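Local atomic coordinates of beta-lactamase/D-alanine Carboxypeptidase (Yersinia pestis, PDB entry 3RJU), a protein that probably acts on beta-lactams or D-alanyl peptides as a serine hydrolase of the beta-lactamase and penicillin-binding protein family. Residues P153-A158 and D267-K272. Residues are numbered along the deposited sequence; the frame is centred on the assembly and turned at random.
Sequences PGVKAA and DLVSLK
A157 and L271 pair at the middle of a short two-stranded parallel sheet, strand 156-158 beside strand 270-272, at the protein surface beside the large antiparallel sheet. The strand axes run at 4° to each other. A157 is bonded through both its N and its O: N donates to S270 O at 2.9 Å, and O accepts from K272 N at 2.8 Å. K272 N sits above the A157 carbonyl plane, and water 3 also donates to A157 O and bridges it to S270 OG. Before the strands, V269 N reaches V155 O at 2.8 Å, nearly in line with the carbonyl. Here V155 and V269 lie side by side, with CG1 of V155 3.8 Å from CG2 of V269. On the face of A157 and L271, A157 CB meets L271 CG at 4.0 Å and, from before the strand, L268 CD1 at 3.9 Å. L268 CD2 lies against V155 O. On the face of K156 and S270, the K156 chain, extended beyond CG, runs past the S270 hydroxyl, with K156 CG 3.3 Å from S270 OG. With chi1 61°, S270 OG stands between its backbone N and carbonyl carbon, where it meets this chain; water 2 links it to K156 NZ. Water 1 joins G154 O to D267 O. A157, L268 and L271 all touch L283 of strand 282-284, next to edge strand 261-264 of the large sheet. Backbone bonds tie G154 to T115 and A158 to H114, just past helix 108-113, while K272 bonds to Y159, ahead of helix 162-175.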
ATOM      1  N   PRO A 153      19.471  11.073   7.054  1.00 11.48           N
ATOM      2  CA  PRO A 153      18.576   9.919   6.890  1.00 10.31           C
ATOM      3  C   PRO A 153      18.489   9.058   8.164  1.00 10.66           C
ATOM      4  O   PRO A 153      19.420   9.014   8.972  1.00 10.37           O
ATOM      5  CB  PRO A 153      19.217   9.150   5.729  1.00 10.56           C
ATOM      6  CG  PRO A 153      20.708   9.459   5.873  1.00 11.73           C
ATOM      7  CD  PRO A 153      20.785  10.885   6.404  1.00 10.68           C
ATOM      8  N   GLY A 154      17.363   8.375   8.342  1.00  9.64           N
ATOM      9  CA  GLY A 154      17.191   7.491   9.476  1.00 10.29           C
ATOM     10  C   GLY A 154      16.949   8.182  10.805  1.00 11.37           C
ATOM     11  O   GLY A 154      17.093   7.561  11.866  1.00 12.83           O
ATOM     12  N   VAL A 155      16.581   9.461  10.756  1.00 11.52           N
ATOM     13  CA  VAL A 155      16.399  10.251  11.967  1.00 12.67           C
ATOM     14  C   VAL A 155      14.943  10.607  12.222  1.00 11.56           C
ATOM     15  O   VAL A 155      14.476  10.557  13.362  1.00 13.72           O
ATOM     16  CB  VAL A 155      17.269  11.523  11.908  1.00 12.31           C
ATOM     17  CG1 VAL A 155      16.917  12.518  13.019  1.00 16.14           C
ATOM     18  CG2 VAL A 155      18.745  11.127  11.999  1.00 14.97           C
ATOM     19  N   LYS A 156      14.236  10.970  11.158  1.00 11.05           N
ATOM     20  CA  LYS A 156      12.815  11.302  11.246  1.00 11.58           C
ATOM     21  C   LYS A 156      12.029  10.488  10.223  1.00 11.58           C
ATOM     22  O   LYS A 156      12.485  10.292   9.086  1.00 13.08           O
ATOM     23  CB  LYS A 156      12.589  12.795  10.962  1.00 14.68           C
ATOM     24  CG  LYS A 156      13.144  13.746  12.005  1.00 16.69           C
ATOM     25  CD  LYS A 156      12.842  15.189  11.652  1.00 20.13           C
ATOM     26  CE  LYS A 156      13.467  16.144  12.654  1.00 23.38           C
ATOM     27  NZ  LYS A 156      13.055  17.545  12.334  1.00 25.45           N
ATOM     28  N   ALA A 157      10.859   9.993  10.622  1.00  9.61           N
ATOM     29  CA  ALA A 157       9.935   9.429   9.644  1.00  9.19           C
ATOM     30  C   ALA A 157       9.005  10.537   9.195  1.00  9.51           C
ATOM     31  O   ALA A 157       8.450  11.249  10.022  1.00  9.79           O
ATOM     32  CB  ALA A 157       9.128   8.287  10.232  1.00  9.68           C
ATOM     33  N   ALA A 158       8.818  10.661   7.886  1.00  7.64           N
ATOM     34  CA  ALA A 158       7.846  11.596   7.343  1.00  8.17           C
ATOM     35  C   ALA A 158       7.308  10.926   6.113  1.00  7.92           C
ATOM     36  O   ALA A 158       8.015  10.772   5.117  1.00  9.40           O
ATOM     37  CB  ALA A 158       8.490  12.920   7.000  1.00  9.08           C
ATOM     38  N   ASP A 267      13.187   4.711  18.180  1.00 11.28           N
ATOM     39  CA  ASP A 267      14.491   4.802  17.510  1.00 12.54           C
ATOM     40  C   ASP A 267      14.558   6.060  16.641  1.00  9.95           C
ATOM     41  O   ASP A 267      15.613   6.347  16.062  1.00 11.00           O
ATOM     42  CB  ASP A 267      14.729   3.635  16.531  1.00 16.25           C
ATOM     43  CG  ASP A 267      14.875   2.276  17.189  1.00 20.87           C
ATOM     44  OD1 ASP A 267      15.297   2.191  18.363  1.00 20.48           O
ATOM     45  OD2 ASP A 267      14.580   1.268  16.463  1.00 23.04           O
ATOM     46  N   LEU A 268      13.425   6.755  16.478  1.00  9.32           N
ATOM     47  CA  LEU A 268      13.339   7.968  15.651  1.00  9.24           C
ATOM     48  C   LEU A 268      13.094   9.213  16.489  1.00 10.25           C
ATOM     49  O   LEU A 268      12.440   9.165  17.538  1.00 11.70           O
ATOM     50  CB  LEU A 268      12.199   7.835  14.631  1.00  9.43           C
ATOM     51  CG  LEU A 268      12.423   6.720  13.620  1.00 10.40           C
ATOM     52  CD1 LEU A 268      11.109   6.380  12.928  1.00 12.42           C
ATOM     53  CD2 LEU A 268      13.496   7.137  12.619  1.00 12.68           C
ATOM     54  N   VAL A 269      13.606  10.344  16.011  1.00 11.52           N
ATOM     55  CA  VAL A 269      13.402  11.605  16.705  1.00 11.01           C
ATOM     56  C   VAL A 269      11.933  12.048  16.632  1.00 11.87           C
ATOM     57  O   VAL A 269      11.367  12.527  17.618  1.00 13.93           O
ATOM     58  CB  VAL A 269      14.350  12.682  16.144  1.00 11.45           C
ATOM     59  CG1 VAL A 269      13.907  14.109  16.545  1.00 13.16           C
ATOM     60  CG2 VAL A 269      15.763  12.371  16.606  1.00 12.43           C
ATOM     61  N   SER A 270      11.327  11.884  15.466  1.00 11.44           N
ATOM     62  CA  SER A 270       9.905  12.186  15.287  1.00 12.37           C
ATOM     63  C   SER A 270       9.310  11.365  14.157  1.00 11.13           C
ATOM     64  O   SER A 270      10.029  10.838  13.304  1.00 10.21           O
ATOM     65  CB  SER A 270       9.679  13.670  14.993  1.00 13.94           C
ATOM     66  OG  SER A 270      10.339  14.053  13.800  1.00 14.59           O
ATOM     67  N   LEU A 271       7.992  11.257  14.159  1.00 10.92           N
ATOM     68  CA  LEU A 271       7.267  10.570  13.091  1.00  9.33           C
ATOM     69  C   LEU A 271       6.097  11.426  12.639  1.00  9.83           C
ATOM     70  O   LEU A 271       5.305  11.914  13.457  1.00 13.75           O
ATOM     71  CB  LEU A 271       6.725   9.210  13.555  1.00 10.94           C
ATOM     72  CG  LEU A 271       7.763   8.158  13.955  1.00 11.43           C
ATOM     73  CD1 LEU A 271       8.238   8.373  15.395  1.00 11.30           C
ATOM     74  CD2 LEU A 271       7.162   6.764  13.784  1.00 12.50           C
ATOM     75  N   LYS A 272       5.977  11.583  11.333  1.00 10.19           N
ATOM     76  CA  LYS A 272       4.882  12.363  10.777  1.00 10.44           C
ATOM     77  C   LYS A 272       4.168  11.530   9.734  1.00  9.07           C
ATOM     78  O   LYS A 272       4.806  10.945   8.852  1.00  9.38           O
ATOM     79  CB  LYS A 272       5.404  13.633  10.113  1.00 11.30           C
ATOM     80  CG  LYS A 272       4.291  14.450   9.453  1.00 14.11           C
ATOM     81  CD  LYS A 272       4.822  15.623   8.660  1.00 17.76           C
ATOM     82  CE  LYS A 272       3.654  16.483   8.205  1.00 20.97           C
ATOM     83  NZ  LYS A 272       4.102  17.782   7.677  1.00 23.63           N
TER
HETATM   84  O   HOH W   1      17.149   8.233  14.689  1.00 16.08           O
HETATM   85  O   HOH W   2      10.408  16.926  13.950  1.00 35.35           O
HETATM   86  O   HOH W   3       8.985  13.680  11.345  1.00 13.42           O